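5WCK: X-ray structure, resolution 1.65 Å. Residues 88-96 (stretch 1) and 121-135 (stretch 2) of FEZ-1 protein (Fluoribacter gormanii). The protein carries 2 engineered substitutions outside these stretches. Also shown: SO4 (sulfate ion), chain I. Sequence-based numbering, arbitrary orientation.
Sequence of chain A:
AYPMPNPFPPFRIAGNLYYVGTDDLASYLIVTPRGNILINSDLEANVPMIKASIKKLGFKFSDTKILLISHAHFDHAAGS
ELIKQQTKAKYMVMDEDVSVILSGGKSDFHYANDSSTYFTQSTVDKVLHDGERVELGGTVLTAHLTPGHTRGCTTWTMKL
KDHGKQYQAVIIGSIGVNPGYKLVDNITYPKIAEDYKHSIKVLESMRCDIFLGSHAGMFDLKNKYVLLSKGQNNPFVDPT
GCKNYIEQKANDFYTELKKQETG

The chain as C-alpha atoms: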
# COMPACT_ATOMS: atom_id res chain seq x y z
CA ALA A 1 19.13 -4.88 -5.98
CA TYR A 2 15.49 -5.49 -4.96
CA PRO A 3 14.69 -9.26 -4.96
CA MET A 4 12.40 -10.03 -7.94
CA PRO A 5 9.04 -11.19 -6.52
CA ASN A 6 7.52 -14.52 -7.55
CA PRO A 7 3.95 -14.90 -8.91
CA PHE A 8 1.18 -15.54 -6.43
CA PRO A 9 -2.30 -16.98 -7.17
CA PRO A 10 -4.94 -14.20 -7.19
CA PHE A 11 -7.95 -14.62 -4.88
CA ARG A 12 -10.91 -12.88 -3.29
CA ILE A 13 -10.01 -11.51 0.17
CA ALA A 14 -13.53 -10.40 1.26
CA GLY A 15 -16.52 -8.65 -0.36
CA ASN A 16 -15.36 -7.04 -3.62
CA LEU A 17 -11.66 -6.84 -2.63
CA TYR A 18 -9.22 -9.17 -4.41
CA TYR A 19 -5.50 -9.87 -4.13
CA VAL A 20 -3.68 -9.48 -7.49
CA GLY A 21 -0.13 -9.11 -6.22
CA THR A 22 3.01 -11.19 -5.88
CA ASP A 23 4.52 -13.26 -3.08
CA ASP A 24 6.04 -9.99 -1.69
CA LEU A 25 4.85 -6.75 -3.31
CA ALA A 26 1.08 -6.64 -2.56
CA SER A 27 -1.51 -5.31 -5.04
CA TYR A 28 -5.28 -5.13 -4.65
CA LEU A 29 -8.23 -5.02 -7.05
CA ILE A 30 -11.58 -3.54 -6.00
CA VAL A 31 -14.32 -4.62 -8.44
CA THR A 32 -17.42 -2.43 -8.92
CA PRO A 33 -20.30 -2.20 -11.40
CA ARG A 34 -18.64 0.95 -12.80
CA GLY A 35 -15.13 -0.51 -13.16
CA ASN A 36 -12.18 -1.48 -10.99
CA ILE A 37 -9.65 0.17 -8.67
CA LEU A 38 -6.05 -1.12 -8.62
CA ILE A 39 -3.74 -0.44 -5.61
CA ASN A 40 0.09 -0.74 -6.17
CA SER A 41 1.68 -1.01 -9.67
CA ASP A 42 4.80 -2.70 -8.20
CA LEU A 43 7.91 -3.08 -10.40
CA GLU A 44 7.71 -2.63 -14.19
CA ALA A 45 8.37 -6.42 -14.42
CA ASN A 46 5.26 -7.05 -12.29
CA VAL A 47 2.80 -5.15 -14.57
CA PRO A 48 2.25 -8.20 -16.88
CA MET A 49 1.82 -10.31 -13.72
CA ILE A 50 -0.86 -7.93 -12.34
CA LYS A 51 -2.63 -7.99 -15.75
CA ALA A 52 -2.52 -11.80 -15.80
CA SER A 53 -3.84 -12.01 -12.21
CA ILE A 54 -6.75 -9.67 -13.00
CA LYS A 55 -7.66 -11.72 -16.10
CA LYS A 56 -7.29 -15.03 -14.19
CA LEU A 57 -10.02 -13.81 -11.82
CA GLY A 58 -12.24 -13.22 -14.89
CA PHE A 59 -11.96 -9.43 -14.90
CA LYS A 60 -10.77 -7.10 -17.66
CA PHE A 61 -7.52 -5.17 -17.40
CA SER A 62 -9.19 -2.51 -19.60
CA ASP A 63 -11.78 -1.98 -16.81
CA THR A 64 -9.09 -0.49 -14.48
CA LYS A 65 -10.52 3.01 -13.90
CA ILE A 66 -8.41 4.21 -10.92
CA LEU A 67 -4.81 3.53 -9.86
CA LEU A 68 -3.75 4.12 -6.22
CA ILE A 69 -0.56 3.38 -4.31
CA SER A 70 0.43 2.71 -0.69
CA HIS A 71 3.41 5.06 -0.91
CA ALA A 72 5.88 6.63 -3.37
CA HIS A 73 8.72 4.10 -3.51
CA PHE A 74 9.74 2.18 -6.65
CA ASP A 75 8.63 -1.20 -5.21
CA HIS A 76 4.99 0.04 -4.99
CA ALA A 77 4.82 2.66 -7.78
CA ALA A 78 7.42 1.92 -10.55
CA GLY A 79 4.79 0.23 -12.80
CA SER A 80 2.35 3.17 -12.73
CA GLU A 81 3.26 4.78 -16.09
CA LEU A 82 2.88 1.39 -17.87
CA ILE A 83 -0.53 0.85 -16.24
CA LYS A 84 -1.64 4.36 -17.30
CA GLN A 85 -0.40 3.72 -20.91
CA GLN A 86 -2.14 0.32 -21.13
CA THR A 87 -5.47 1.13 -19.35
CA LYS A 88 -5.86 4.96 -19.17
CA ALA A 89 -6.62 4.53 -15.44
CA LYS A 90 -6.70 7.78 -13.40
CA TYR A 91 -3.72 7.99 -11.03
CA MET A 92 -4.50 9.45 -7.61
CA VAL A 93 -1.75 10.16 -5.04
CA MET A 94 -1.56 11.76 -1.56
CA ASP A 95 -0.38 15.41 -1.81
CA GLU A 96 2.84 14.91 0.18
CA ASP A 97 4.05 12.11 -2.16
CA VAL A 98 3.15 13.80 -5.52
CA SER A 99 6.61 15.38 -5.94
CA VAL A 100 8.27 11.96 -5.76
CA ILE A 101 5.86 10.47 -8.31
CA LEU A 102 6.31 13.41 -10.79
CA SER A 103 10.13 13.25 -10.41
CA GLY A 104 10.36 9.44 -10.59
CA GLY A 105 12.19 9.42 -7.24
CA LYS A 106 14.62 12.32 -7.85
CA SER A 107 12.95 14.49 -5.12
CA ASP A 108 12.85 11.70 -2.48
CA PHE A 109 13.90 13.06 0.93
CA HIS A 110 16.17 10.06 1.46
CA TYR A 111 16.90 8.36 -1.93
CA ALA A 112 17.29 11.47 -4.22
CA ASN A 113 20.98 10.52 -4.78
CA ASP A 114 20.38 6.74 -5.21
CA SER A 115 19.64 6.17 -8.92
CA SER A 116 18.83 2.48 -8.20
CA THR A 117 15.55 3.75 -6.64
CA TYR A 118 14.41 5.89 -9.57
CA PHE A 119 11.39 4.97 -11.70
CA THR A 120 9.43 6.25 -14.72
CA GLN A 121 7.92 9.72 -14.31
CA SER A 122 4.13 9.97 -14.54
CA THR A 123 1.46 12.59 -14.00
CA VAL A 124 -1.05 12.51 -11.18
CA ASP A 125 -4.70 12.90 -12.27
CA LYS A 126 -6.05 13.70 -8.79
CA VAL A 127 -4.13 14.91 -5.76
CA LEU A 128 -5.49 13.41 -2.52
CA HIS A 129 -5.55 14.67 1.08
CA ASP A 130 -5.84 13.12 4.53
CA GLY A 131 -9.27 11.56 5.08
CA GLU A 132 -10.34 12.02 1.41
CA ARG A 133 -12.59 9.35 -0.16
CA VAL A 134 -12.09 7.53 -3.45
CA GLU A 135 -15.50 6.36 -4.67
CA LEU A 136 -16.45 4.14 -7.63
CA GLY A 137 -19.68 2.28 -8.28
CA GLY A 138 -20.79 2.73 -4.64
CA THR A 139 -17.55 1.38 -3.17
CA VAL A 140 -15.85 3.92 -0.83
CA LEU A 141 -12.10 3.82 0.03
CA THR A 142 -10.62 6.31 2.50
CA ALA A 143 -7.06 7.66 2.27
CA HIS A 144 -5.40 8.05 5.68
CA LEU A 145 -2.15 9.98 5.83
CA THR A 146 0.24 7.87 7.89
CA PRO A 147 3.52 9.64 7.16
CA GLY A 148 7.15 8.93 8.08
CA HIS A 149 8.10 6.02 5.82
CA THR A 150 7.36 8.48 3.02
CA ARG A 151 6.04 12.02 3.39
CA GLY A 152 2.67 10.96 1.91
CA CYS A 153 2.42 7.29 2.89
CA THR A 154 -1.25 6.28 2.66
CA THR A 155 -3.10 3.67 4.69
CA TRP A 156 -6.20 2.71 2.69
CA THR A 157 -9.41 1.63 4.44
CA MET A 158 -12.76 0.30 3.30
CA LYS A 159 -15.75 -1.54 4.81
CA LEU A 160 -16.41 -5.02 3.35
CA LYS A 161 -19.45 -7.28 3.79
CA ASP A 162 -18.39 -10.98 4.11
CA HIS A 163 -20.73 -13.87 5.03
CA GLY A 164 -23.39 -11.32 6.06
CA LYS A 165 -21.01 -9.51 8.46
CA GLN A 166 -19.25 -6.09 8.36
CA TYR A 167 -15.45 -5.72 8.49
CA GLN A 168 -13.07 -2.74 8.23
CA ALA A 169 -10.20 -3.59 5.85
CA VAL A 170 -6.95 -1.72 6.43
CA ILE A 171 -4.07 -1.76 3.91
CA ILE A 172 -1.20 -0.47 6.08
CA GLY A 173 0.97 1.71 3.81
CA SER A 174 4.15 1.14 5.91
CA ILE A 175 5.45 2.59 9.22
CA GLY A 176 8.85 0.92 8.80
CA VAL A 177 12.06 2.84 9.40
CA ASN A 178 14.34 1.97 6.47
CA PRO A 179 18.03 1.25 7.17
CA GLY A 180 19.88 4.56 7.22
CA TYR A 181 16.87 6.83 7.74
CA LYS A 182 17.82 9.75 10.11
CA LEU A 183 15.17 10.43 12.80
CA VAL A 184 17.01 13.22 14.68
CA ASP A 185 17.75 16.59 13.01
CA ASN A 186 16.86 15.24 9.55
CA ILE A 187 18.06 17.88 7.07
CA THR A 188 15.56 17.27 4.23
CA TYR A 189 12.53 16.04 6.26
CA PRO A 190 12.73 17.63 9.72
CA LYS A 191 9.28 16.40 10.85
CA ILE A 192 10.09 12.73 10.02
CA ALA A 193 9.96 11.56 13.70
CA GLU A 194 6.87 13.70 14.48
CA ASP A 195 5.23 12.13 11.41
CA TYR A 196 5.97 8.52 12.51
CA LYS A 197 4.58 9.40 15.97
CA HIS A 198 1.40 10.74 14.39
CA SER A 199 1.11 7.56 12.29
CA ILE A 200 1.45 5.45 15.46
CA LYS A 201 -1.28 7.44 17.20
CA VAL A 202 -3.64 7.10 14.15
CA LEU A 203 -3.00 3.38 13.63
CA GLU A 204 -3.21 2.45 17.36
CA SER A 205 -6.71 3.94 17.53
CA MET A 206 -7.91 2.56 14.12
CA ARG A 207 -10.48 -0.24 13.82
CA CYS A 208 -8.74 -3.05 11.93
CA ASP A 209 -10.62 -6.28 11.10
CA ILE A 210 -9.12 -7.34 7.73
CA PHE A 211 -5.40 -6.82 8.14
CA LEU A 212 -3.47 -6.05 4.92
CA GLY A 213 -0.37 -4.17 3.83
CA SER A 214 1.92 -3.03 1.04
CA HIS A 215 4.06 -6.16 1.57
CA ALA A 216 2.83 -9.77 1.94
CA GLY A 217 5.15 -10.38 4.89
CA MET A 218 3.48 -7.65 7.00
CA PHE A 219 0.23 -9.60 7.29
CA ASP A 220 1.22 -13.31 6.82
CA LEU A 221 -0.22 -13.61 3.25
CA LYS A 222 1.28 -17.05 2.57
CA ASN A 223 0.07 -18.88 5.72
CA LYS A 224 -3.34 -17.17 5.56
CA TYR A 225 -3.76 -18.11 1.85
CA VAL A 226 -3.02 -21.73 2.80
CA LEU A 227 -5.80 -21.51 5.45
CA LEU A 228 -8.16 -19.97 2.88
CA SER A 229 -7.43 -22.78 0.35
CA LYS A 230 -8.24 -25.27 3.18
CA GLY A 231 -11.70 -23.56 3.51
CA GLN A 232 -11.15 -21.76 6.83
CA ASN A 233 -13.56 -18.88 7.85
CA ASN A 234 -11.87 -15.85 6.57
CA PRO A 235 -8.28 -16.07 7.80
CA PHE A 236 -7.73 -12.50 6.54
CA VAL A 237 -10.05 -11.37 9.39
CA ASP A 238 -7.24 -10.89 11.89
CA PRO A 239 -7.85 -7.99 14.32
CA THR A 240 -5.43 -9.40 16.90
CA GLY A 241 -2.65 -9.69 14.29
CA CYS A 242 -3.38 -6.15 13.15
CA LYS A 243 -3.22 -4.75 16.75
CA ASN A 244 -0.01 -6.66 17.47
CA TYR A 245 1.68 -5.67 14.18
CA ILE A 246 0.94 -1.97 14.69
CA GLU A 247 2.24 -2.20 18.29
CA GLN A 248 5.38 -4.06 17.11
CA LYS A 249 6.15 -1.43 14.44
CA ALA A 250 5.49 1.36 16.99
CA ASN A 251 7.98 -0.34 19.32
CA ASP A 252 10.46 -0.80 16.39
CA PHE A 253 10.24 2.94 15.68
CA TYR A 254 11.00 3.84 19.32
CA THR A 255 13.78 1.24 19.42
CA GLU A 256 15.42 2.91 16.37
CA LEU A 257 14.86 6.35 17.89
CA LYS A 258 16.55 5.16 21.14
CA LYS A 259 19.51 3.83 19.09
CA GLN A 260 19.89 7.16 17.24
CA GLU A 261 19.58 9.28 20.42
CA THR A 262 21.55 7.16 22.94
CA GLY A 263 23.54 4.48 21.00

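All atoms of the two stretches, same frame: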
# COMPACT_ATOMS: atom_id res chain seq x y z
N LYS A 88 -5.36 3.59 -19.36
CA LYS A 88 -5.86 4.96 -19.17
C LYS A 88 -6.52 5.14 -17.79
O LYS A 88 -7.35 6.03 -17.61
CB LYS A 88 -6.85 5.35 -20.27
CG LYS A 88 -6.41 5.06 -21.70
CD LYS A 88 -5.04 5.56 -22.07
CE LYS A 88 -4.72 5.29 -23.52
NZ LYS A 88 -3.26 5.34 -23.79
N ALA A 89 -6.08 4.35 -16.80
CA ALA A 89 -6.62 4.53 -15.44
C ALA A 89 -6.23 5.92 -14.92
O ALA A 89 -5.23 6.42 -15.36
CB ALA A 89 -6.04 3.50 -14.50
N LYS A 90 -7.04 6.49 -14.04
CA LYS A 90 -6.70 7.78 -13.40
C LYS A 90 -5.84 7.51 -12.18
O LYS A 90 -6.27 6.77 -11.32
CB LYS A 90 -7.97 8.51 -12.99
CG LYS A 90 -8.81 8.84 -14.21
CD LYS A 90 -9.97 9.65 -13.83
CE LYS A 90 -11.11 8.81 -13.34
NZ LYS A 90 -12.33 9.40 -13.91
N TYR A 91 -4.71 8.19 -12.11
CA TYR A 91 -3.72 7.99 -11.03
C TYR A 91 -3.98 9.03 -9.94
O TYR A 91 -3.91 10.20 -10.20
CB TYR A 91 -2.34 8.21 -11.63
CG TYR A 91 -1.16 7.65 -10.87
CD1 TYR A 91 -1.32 6.77 -9.82
CD2 TYR A 91 0.11 8.03 -11.22
CE1 TYR A 91 -0.23 6.26 -9.15
CE2 TYR A 91 1.21 7.52 -10.56
CZ TYR A 91 1.05 6.61 -9.54
OH TYR A 91 2.16 6.12 -8.93
N MET A 92 -4.19 8.56 -8.71
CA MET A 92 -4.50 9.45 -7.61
C MET A 92 -3.49 9.17 -6.49
O MET A 92 -3.28 8.00 -6.11
CB MET A 92 -5.93 9.24 -7.11
CG MET A 92 -6.96 9.23 -8.22
SD MET A 92 -8.64 9.21 -7.55
CE MET A 92 -9.54 9.18 -9.10
N VAL A 93 -2.90 10.23 -5.96
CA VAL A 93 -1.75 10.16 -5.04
C VAL A 93 -1.90 11.25 -3.96
O VAL A 93 -2.25 12.39 -4.23
CB VAL A 93 -0.40 10.28 -5.77
CG1 VAL A 93 0.76 10.28 -4.80
CG2 VAL A 93 -0.20 9.22 -6.82
N MET A 94 -1.62 10.86 -2.71
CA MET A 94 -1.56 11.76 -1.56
C MET A 94 -0.58 12.91 -1.85
O MET A 94 0.55 12.68 -2.25
CB MET A 94 -1.09 10.98 -0.33
CG MET A 94 -1.19 11.73 1.00
SD MET A 94 -2.86 12.21 1.55
CE MET A 94 -3.50 10.60 1.98
N ASP A 95 -1.05 14.14 -1.59
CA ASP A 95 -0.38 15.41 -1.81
C ASP A 95 1.12 15.31 -1.51
O ASP A 95 1.96 15.63 -2.37
CB ASP A 95 -1.08 16.50 -1.00
CG ASP A 95 -0.60 17.92 -1.27
OD1 ASP A 95 0.01 18.15 -2.34
OD2 ASP A 95 -0.91 18.80 -0.43
N GLU A 96 1.46 14.87 -0.29
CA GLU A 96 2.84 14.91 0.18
C GLU A 96 3.77 13.99 -0.60
O GLU A 96 5.02 14.18 -0.54
CB GLU A 96 2.89 14.56 1.67
CG GLU A 96 2.31 15.62 2.60
CD GLU A 96 0.80 15.71 2.78
OE1 GLU A 96 0.03 14.96 2.09
OE2 GLU A 96 0.35 16.56 3.59
N GLN A 121 8.76 8.57 -14.63
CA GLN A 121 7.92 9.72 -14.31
C GLN A 121 6.50 9.51 -14.87
O GLN A 121 6.29 8.88 -15.91
CB GLN A 121 8.55 11.00 -14.86
CG GLN A 121 9.91 11.31 -14.25
CD GLN A 121 10.49 12.61 -14.75
OE1 GLN A 121 9.82 13.41 -15.39
NE2 GLN A 121 11.75 12.85 -14.41
N SER A 122 5.51 10.01 -14.12
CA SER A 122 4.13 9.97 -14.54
C SER A 122 3.46 11.24 -14.03
O SER A 122 4.04 11.98 -13.23
CB SER A 122 3.47 8.71 -14.05
OG SER A 122 3.46 8.74 -12.65
N THR A 123 2.25 11.51 -14.53
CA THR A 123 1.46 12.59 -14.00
C THR A 123 0.39 12.01 -13.09
O THR A 123 -0.07 10.89 -13.28
CB THR A 123 0.87 13.42 -15.14
OG1 THR A 123 0.09 12.54 -15.94
CG2 THR A 123 1.93 14.06 -16.01
N VAL A 124 0.00 12.83 -12.12
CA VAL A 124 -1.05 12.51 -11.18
C VAL A 124 -2.34 13.20 -11.64
O VAL A 124 -2.40 14.42 -11.79
CB VAL A 124 -0.62 12.91 -9.76
CG1 VAL A 124 -1.77 12.84 -8.76
CG2 VAL A 124 0.56 12.06 -9.30
N ASP A 125 -3.40 12.40 -11.80
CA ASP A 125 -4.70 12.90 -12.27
C ASP A 125 -5.52 13.55 -11.14
O ASP A 125 -6.30 14.48 -11.40
CB ASP A 125 -5.44 11.77 -12.96
CG ASP A 125 -4.70 11.29 -14.18
OD1 ASP A 125 -4.51 12.13 -15.09
OD2 ASP A 125 -4.26 10.13 -14.21
N LYS A 126 -5.39 13.08 -9.89
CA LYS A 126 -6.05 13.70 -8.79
C LYS A 126 -5.15 13.63 -7.56
O LYS A 126 -4.73 12.57 -7.14
CB LYS A 126 -7.39 13.06 -8.45
CG LYS A 126 -8.21 13.86 -7.46
CD LYS A 126 -9.62 13.35 -7.20
CE LYS A 126 -10.36 14.24 -6.22
NZ LYS A 126 -11.73 13.76 -5.89
N VAL A 127 -4.89 14.80 -6.98
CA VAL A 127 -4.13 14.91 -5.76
C VAL A 127 -5.06 14.67 -4.57
O VAL A 127 -6.11 15.33 -4.43
CB VAL A 127 -3.46 16.29 -5.65
CG1 VAL A 127 -2.75 16.44 -4.32
CG2 VAL A 127 -2.52 16.51 -6.82
N LEU A 128 -4.66 13.75 -3.69
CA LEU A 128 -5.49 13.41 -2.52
C LEU A 128 -4.98 14.08 -1.24
O LEU A 128 -3.86 14.58 -1.17
CB LEU A 128 -5.51 11.89 -2.34
CG LEU A 128 -6.05 11.09 -3.53
CD1 LEU A 128 -5.87 9.61 -3.30
CD2 LEU A 128 -7.49 11.44 -3.83
N HIS A 129 -5.84 14.06 -0.21
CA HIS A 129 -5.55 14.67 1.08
C HIS A 129 -5.99 13.73 2.19
O HIS A 129 -6.78 12.85 1.95
CB HIS A 129 -6.23 16.05 1.19
CG HIS A 129 -5.95 16.89 -0.01
ND1 HIS A 129 -4.85 17.72 -0.08
CD2 HIS A 129 -6.58 16.97 -1.21
CE1 HIS A 129 -4.83 18.31 -1.27
NE2 HIS A 129 -5.88 17.86 -1.97
N ASP A 130 -5.51 13.98 3.40
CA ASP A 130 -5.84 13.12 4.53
C ASP A 130 -7.35 13.03 4.73
O ASP A 130 -8.04 14.07 4.83
CB ASP A 130 -5.19 13.65 5.81
CG ASP A 130 -5.14 12.71 6.99
OD1 ASP A 130 -5.47 11.50 6.84
OD2 ASP A 130 -4.75 13.20 8.08
N GLY A 131 -7.86 11.80 4.80
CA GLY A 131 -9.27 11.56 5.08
C GLY A 131 -10.16 11.63 3.83
O GLY A 131 -11.38 11.38 3.91
N GLU A 132 -9.57 11.89 2.65
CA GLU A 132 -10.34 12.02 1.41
C GLU A 132 -10.81 10.64 0.92
O GLU A 132 -10.12 9.65 1.05
CB GLU A 132 -9.52 12.68 0.32
CG GLU A 132 -10.30 13.05 -0.91
CD GLU A 132 -9.60 14.02 -1.83
OE1 GLU A 132 -10.24 14.45 -2.82
OE2 GLU A 132 -8.45 14.34 -1.56
N ARG A 133 -12.02 10.60 0.36
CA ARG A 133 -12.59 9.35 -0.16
C ARG A 133 -12.28 9.19 -1.65
O ARG A 133 -12.20 10.17 -2.42
CB ARG A 133 -14.09 9.32 0.18
CG ARG A 133 -14.30 9.24 1.69
CD ARG A 133 -15.71 9.21 2.23
NE ARG A 133 -16.65 10.08 1.58
CZ ARG A 133 -17.97 9.87 1.65
NH1 ARG A 133 -18.80 10.53 0.87
NH2 ARG A 133 -18.44 8.95 2.49
N VAL A 134 -12.14 7.93 -2.06
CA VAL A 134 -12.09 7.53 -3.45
C VAL A 134 -13.28 6.59 -3.66
O VAL A 134 -13.39 5.53 -3.00
CB VAL A 134 -10.77 6.84 -3.81
CG1 VAL A 134 -10.80 6.25 -5.23
CG2 VAL A 134 -9.59 7.78 -3.64
N GLU A 135 -14.19 7.01 -4.54
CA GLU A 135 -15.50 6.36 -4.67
C GLU A 135 -15.67 5.89 -6.12
O GLU A 135 -15.38 6.63 -7.07
CB GLU A 135 -16.62 7.34 -4.31
CG GLU A 135 -16.55 7.91 -2.88
CD GLU A 135 -17.65 8.90 -2.50
OE1 GLU A 135 -18.79 8.46 -2.23
OE2 GLU A 135 -17.39 10.13 -2.50
S SO4 I . -14.22 13.97 0.35
O1 SO4 I . -13.94 13.71 -1.08
O2 SO4 I . -13.83 12.77 1.13
O3 SO4 I . -13.36 15.08 0.80
O4 SO4 I . -15.64 14.31 0.51
O HOH W 1 -2.59 17.89 1.58
O HOH W 2 -2.67 15.55 3.04

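The parallel ladder between these stretches begins with a side chain doing the work of a backbone. D125, just before strand 126-128, points its CA-to-CB bond toward the first stretch, and its carboxylate takes the amide that opens the ladder: Y91 N donates to D125 OD2 at 2.9 Å, almost perfectly straight at 176°. With chi1 in the m well, the short aspartate arm places its oxygen where a neighbouring strand would otherwise offer a carbonyl. Y91 O answers by accepting from D125 N at 2.8 Å and, at greater length, from K126 N at 3.3 Å, so one residue pair is clasped through both main chain and side chain.

From there the backbone takes over. V93 N donates to K126 O (3.2 Å), L128 N to V93 O (2.8 Å) and D95 N to L128 O (2.9 Å), the alternating pattern of parallel strands. M92 pairs with K126, V93 with V127 and M94 with L128, while the strand axes diverge from strict parallel by 27°. Two CA-H...O contacts thicken the seam: M92 CA to K126 O at 3.2 Å and V127 CA to V93 O at 3.5 Å.

The two faces of the sheet are built differently. On the face of M92, M94, K126 and L128, long flexible chains do the filling. M92 CB lies 3.8 Å from L128 CD1, and its extended chain carries SD to 4.3 Å from V134 CG2. M94 instead folds through two p angles, bringing SD to 3.5 Å from H129 C. K126 suits an exposed border: its aliphatic CB meets M92 CG at 3.9 Å, while the fully extended chain leads its amine away to a salt bridge with E132, NZ to OE1 at 3.5 Å.

On the face of V93 and V127, compact beta-branched residues fit close to the backbone. V93 CG2 packs against V124 CG2 at 3.8 Å, and V127 CG1 reaches D95 CB at 3.7 Å. Buried Y91 meets polar atoms at its ring edge, with CE2 3.3 Å from S122 OG and CD2 3.5 Å from T123 O. V93, M94 and L128 are buried as well, which suits their apolar side chains; the two stretches together bury 713 Å².

Past the ladder, water supplements the direct contacts. Water 1 donates to D95 OD2 and hydrogen-bonds H129 ND1, both at 2.8 Å; water 2 donates to E96 OE1 (2.9 Å) and accepts from D130 N (3.3 Å). H129 to E132 form a type II turn, in which G131 adopts the positive phi that glycine tolerates well, and the chain comes back so that V134 meets M92.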